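Local structure of MIP07328p (Drosophila melanogaster, 6FKK) at residues D26-I30 against V465-L470; T387-H392 against I450-I455. The protein probably acts as a transmembrane semaphorin, a chemorepellent axon guidance cue whose extracellular sema and PSI domains, present here, engage semaphorin receptors. All blocks are in the same frame, centred on the assembly; numbering follows the deposited sequence.

Interaction 1: residues D26-I30 against V465-L470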
# COMPACT_ATOMS: atom_id res chain seq x y z
N ASP A 26 12.87 -6.84 -16.32
CA ASP A 26 11.44 -7.10 -16.49
C ASP A 26 10.59 -6.11 -15.70
O ASP A 26 9.51 -5.72 -16.16
CB ASP A 26 11.12 -8.54 -16.09
CG ASP A 26 11.75 -9.56 -17.03
OD1 ASP A 26 12.57 -9.17 -17.89
OD2 ASP A 26 11.44 -10.76 -16.90
N TYR A 27 11.06 -5.71 -14.52
CA TYR A 27 10.34 -4.80 -13.63
C TYR A 27 8.92 -5.30 -13.37
O TYR A 27 7.93 -4.77 -13.86
CB TYR A 27 10.33 -3.38 -14.20
CG TYR A 27 11.67 -2.68 -14.14
CD1 TYR A 27 12.23 -2.31 -12.93
CD2 TYR A 27 12.37 -2.39 -15.30
CE1 TYR A 27 13.45 -1.67 -12.87
CE2 TYR A 27 13.59 -1.75 -15.26
CZ TYR A 27 14.12 -1.39 -14.04
OH TYR A 27 15.34 -0.75 -13.98
N PHE A 28 8.85 -6.37 -12.57
CA PHE A 28 7.58 -7.00 -12.26
C PHE A 28 6.69 -6.07 -11.43
O PHE A 28 7.17 -5.23 -10.67
CB PHE A 28 7.79 -8.31 -11.50
CG PHE A 28 8.28 -9.45 -12.37
CD1 PHE A 28 7.93 -9.51 -13.70
CD2 PHE A 28 9.08 -10.45 -11.84
CE1 PHE A 28 8.37 -10.56 -14.50
CE2 PHE A 28 9.52 -11.49 -12.63
CZ PHE A 28 9.17 -11.54 -13.96
N LYS A 29 5.38 -6.25 -11.58
CA LYS A 29 4.39 -5.51 -10.81
C LYS A 29 3.15 -6.39 -10.66
O LYS A 29 2.65 -6.93 -11.66
CB LYS A 29 4.02 -4.18 -11.48
CG LYS A 29 2.81 -3.48 -10.88
CD LYS A 29 3.15 -2.74 -9.59
CE LYS A 29 1.92 -2.04 -9.03
NZ LYS A 29 1.30 -1.10 -10.01
N ILE A 30 2.66 -6.53 -9.44
CA ILE A 30 1.48 -7.35 -9.18
C ILE A 30 0.24 -6.56 -9.55
O ILE A 30 0.05 -5.42 -9.09
CB ILE A 30 1.44 -7.80 -7.71
CG1 ILE A 30 2.67 -8.65 -7.37
CG2 ILE A 30 0.16 -8.57 -7.42
CD1 ILE A 30 2.76 -9.94 -8.16
N VAL A 465 8.17 -10.17 -3.79
CA VAL A 465 8.20 -9.71 -5.17
C VAL A 465 9.33 -8.69 -5.32
O VAL A 465 9.33 -7.66 -4.64
CB VAL A 465 6.86 -9.10 -5.59
CG1 VAL A 465 6.93 -8.60 -7.03
CG2 VAL A 465 5.74 -10.11 -5.42
N SER A 466 10.27 -8.98 -6.21
CA SER A 466 11.32 -8.05 -6.59
C SER A 466 11.04 -7.54 -8.00
O SER A 466 9.98 -7.80 -8.58
CB SER A 466 12.69 -8.71 -6.48
OG SER A 466 12.90 -9.62 -7.54
N ASP A 467 12.01 -6.81 -8.56
CA ASP A 467 11.84 -6.31 -9.92
C ASP A 467 11.78 -7.44 -10.93
O ASP A 467 11.04 -7.37 -11.91
CB ASP A 467 12.97 -5.34 -10.27
CG ASP A 467 12.72 -3.94 -9.76
OD1 ASP A 467 11.54 -3.57 -9.59
OD2 ASP A 467 13.71 -3.21 -9.53
N GLY A 468 12.54 -8.51 -10.70
CA GLY A 468 12.59 -9.58 -11.68
C GLY A 468 12.43 -10.98 -11.12
O GLY A 468 12.96 -11.93 -11.70
N SER A 469 11.70 -11.12 -10.02
CA SER A 469 11.51 -12.45 -9.44
C SER A 469 10.34 -12.44 -8.47
O SER A 469 10.03 -11.42 -7.85
CB SER A 469 12.78 -12.93 -8.73
OG SER A 469 13.05 -12.14 -7.59
N LEU A 470 9.69 -13.60 -8.36
CA LEU A 470 8.77 -13.91 -7.28
C LEU A 470 9.36 -15.06 -6.48
O LEU A 470 9.79 -16.07 -7.06
CB LEU A 470 7.39 -14.31 -7.80
CG LEU A 470 6.68 -13.43 -8.83
CD1 LEU A 470 5.27 -13.95 -9.06
CD2 LEU A 470 6.65 -11.98 -8.40
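The backbones of 26-30 and 465-470 come closest at Tyr-27 and Asp-467, whose CA atoms lie 4.3 Å apart, just ahead of strand 29-33 on one side and at the turn between strands 461-465 and 469-474 on the other. This is where the first and last blades of the sema-domain beta-propeller meet, 435 residues apart in the chain. The last blade carries strand 18-21 at its outer edge, the Velcro-like closure known from propellers, and the chain then crosses through 26-28 to start the next blade. Tyr-27, with positive phi and psi, turns the backbone so that Phe-28 N donates a very short, nearly straight hydrogen bond to Asp-467 O (2.5 Å, 168°). The Tyr-27 ring passes beside the Asp-467 carboxylate, CD1 being 3.6 Å from CG, while that carboxylate is held in a salt bridge by Arg-451. Phe-28 points toward the turn and contributes the largest covered area. Its ring edge meets Ser-469 N, 3.3 Å from CD2, and CE2 lies 3.3 Å from Gly-468 C; Phe-20 and Val-40 add apolar contacts from the two blades. One strand position further, Lys-29 points away, and Ile-30 returns to the interface, with its CG1 3.9 Å from Val-465 CG2 and its CD1 4.4 Å from Leu-470 CD2. The turn itself is tied by Ser-466 N to Ser-469 O (2.9 Å) and, between side chains, by a 2.5 Å hydrogen bond between Ser-466 OG and Ser-469 OG.

Interaction 2: residues T387-H392 against I450-I455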
# COMPACT_ATOMS: atom_id res chain seq x y z
N THR A 387 10.17 -1.26 2.88
CA THR A 387 9.68 -0.96 1.53
C THR A 387 8.30 -1.55 1.24
O THR A 387 7.55 -0.97 0.45
CB THR A 387 10.68 -1.46 0.47
OG1 THR A 387 10.88 -2.87 0.63
CG2 THR A 387 12.01 -0.74 0.60
N ALA A 388 7.95 -2.67 1.86
CA ALA A 388 6.70 -3.37 1.56
C ALA A 388 5.95 -3.68 2.84
O ALA A 388 6.50 -3.59 3.95
CB ALA A 388 6.97 -4.66 0.77
N ILE A 389 4.69 -4.07 2.69
CA ILE A 389 3.81 -4.31 3.83
C ILE A 389 2.76 -5.34 3.43
O ILE A 389 2.30 -5.36 2.28
CB ILE A 389 3.16 -2.99 4.31
CG1 ILE A 389 2.28 -3.23 5.54
CG2 ILE A 389 2.37 -2.35 3.18
CD1 ILE A 389 3.05 -3.28 6.84
N ALA A 390 2.41 -6.21 4.37
CA ALA A 390 1.35 -7.19 4.19
C ALA A 390 0.92 -7.66 5.58
O ALA A 390 1.72 -7.68 6.51
CB ALA A 390 1.80 -8.37 3.33
N VAL A 391 -0.35 -8.03 5.70
CA VAL A 391 -0.95 -8.36 6.99
C VAL A 391 -1.71 -9.68 6.88
O VAL A 391 -2.46 -9.89 5.93
CB VAL A 391 -1.89 -7.25 7.48
CG1 VAL A 391 -2.52 -7.63 8.81
CG2 VAL A 391 -1.15 -5.93 7.60
N HIS A 392 -1.51 -10.56 7.87
CA HIS A 392 -2.38 -11.70 8.11
C HIS A 392 -3.27 -11.35 9.29
O HIS A 392 -2.83 -11.44 10.44
CB HIS A 392 -1.56 -12.97 8.40
CG HIS A 392 -2.40 -14.20 8.56
ND1 HIS A 392 -1.85 -15.44 8.86
CD2 HIS A 392 -3.74 -14.40 8.47
CE1 HIS A 392 -2.82 -16.33 8.94
NE2 HIS A 392 -3.97 -15.73 8.71
N ILE A 450 12.85 -5.44 -2.00
CA ILE A 450 11.53 -6.06 -1.99
C ILE A 450 10.50 -5.01 -2.41
O ILE A 450 10.33 -3.99 -1.73
CB ILE A 450 11.20 -6.65 -0.61
CG1 ILE A 450 12.16 -7.78 -0.28
CG2 ILE A 450 9.75 -7.13 -0.56
CD1 ILE A 450 11.91 -8.42 1.07
N ARG A 451 9.81 -5.27 -3.52
CA ARG A 451 8.85 -4.32 -4.06
C ARG A 451 7.45 -4.51 -3.47
O ARG A 451 6.79 -3.53 -3.10
CB ARG A 451 8.80 -4.45 -5.59
CG ARG A 451 10.10 -4.08 -6.28
CD ARG A 451 10.36 -2.58 -6.23
NE ARG A 451 11.56 -2.20 -6.96
CZ ARG A 451 12.72 -1.89 -6.39
NH1 ARG A 451 12.83 -1.91 -5.07
NH2 ARG A 451 13.77 -1.56 -7.13
N GLU A 452 6.98 -5.75 -3.39
CA GLU A 452 5.64 -6.03 -2.89
C GLU A 452 5.64 -7.33 -2.09
O GLU A 452 6.58 -8.13 -2.16
CB GLU A 452 4.62 -6.13 -4.04
CG GLU A 452 4.20 -4.79 -4.63
CD GLU A 452 3.56 -4.93 -5.99
OE1 GLU A 452 4.01 -5.79 -6.77
OE2 GLU A 452 2.59 -4.19 -6.28
N LEU A 453 4.57 -7.53 -1.33
CA LEU A 453 4.36 -8.75 -0.56
C LEU A 453 2.92 -9.21 -0.74
O LEU A 453 1.99 -8.41 -0.58
CB LEU A 453 4.65 -8.54 0.93
CG LEU A 453 6.10 -8.27 1.33
CD1 LEU A 453 6.22 -8.13 2.84
CD2 LEU A 453 7.01 -9.37 0.82
N VAL A 454 2.74 -10.48 -1.08
CA VAL A 454 1.43 -11.08 -1.29
C VAL A 454 1.29 -12.25 -0.33
O VAL A 454 2.21 -13.07 -0.21
CB VAL A 454 1.23 -11.53 -2.75
CG1 VAL A 454 -0.20 -12.00 -2.97
CG2 VAL A 454 1.58 -10.40 -3.70
N ILE A 455 0.14 -12.34 0.33
CA ILE A 455 -0.11 -13.34 1.35
C ILE A 455 -1.20 -14.29 0.87
O ILE A 455 -2.29 -13.85 0.50
CB ILE A 455 -0.51 -12.70 2.69
CG1 ILE A 455 0.72 -12.08 3.37
CG2 ILE A 455 -1.19 -13.71 3.59
CD1 ILE A 455 0.43 -11.53 4.75
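Ile-450 opens the second segment with the one hydrogen bond that joins it to 387-392: Thr-387 OG1 donates to Ile-450 O at 2.7 Å. The CG2 of Ile-450 also reaches Ala-388 CB at 3.9 Å. The CA-to-CB bond of Arg-451 points away from 387-392; its guanidinium forms a salt bridge with Asp-467. Arg-451 and Glu-452 form a classic beta bulge opposite Val-465; Thr-387 and Ala-388 make another opposite Gly-409. Glu-452 also has its CA-to-CB bond directed away, and its OE1 accepts a hydrogen bond from Ile-30 N, although its CA lies 4.1 Å from Ala-388 CB. Leu-453 comes back toward the partner strand and spans both alanines, its CG 3.8 Å from Ala-388 CB and its CB 3.7 Å from Ala-390 CB. Val-454 faces away again, after which Ile-455 lays CD1 against Ala-390 CB (3.7 Å) and Val-391 O (3.5 Å). The small alanines thus receive larger side chains from the neighbouring blade of the propeller. The axes of the two short strand segments approach to 5.7 Å, with 14° between their N-to-C directions, yet the strands belong to separate sheets and meet through side chains. Each is the innermost strand of its four-stranded blade: 386-396 pairs with 402-410, and 452-456 with 461-465. On its other face, strand 386-396 sends Ile-389 and Val-391 onto strand 282-290.

How the interactions relate
Interactions 1 and 2 lie on two successive blade-to-blade boundaries of the sema propeller, their centres about 13 Å apart. The blade made of strands 18-21, 469-474, 461-465 and 452-456 is common to both: interaction 2 joins its innermost strand, 452-456, to the preceding blade, while interaction 1 joins its 466-469 turn to the blade that starts with strand 29-33. Along the chain, 387-392 and 450-455 fall between 26-30 and 465-470, so interaction 2 is nested inside the ring closure. The salt bridge of Asp-467 with Arg-451 lies within the closing blade; Glu-452 OE1 with Ile-30 N ties that blade to the 29-33 blade, and interaction 2 itself contacts the other neighbour.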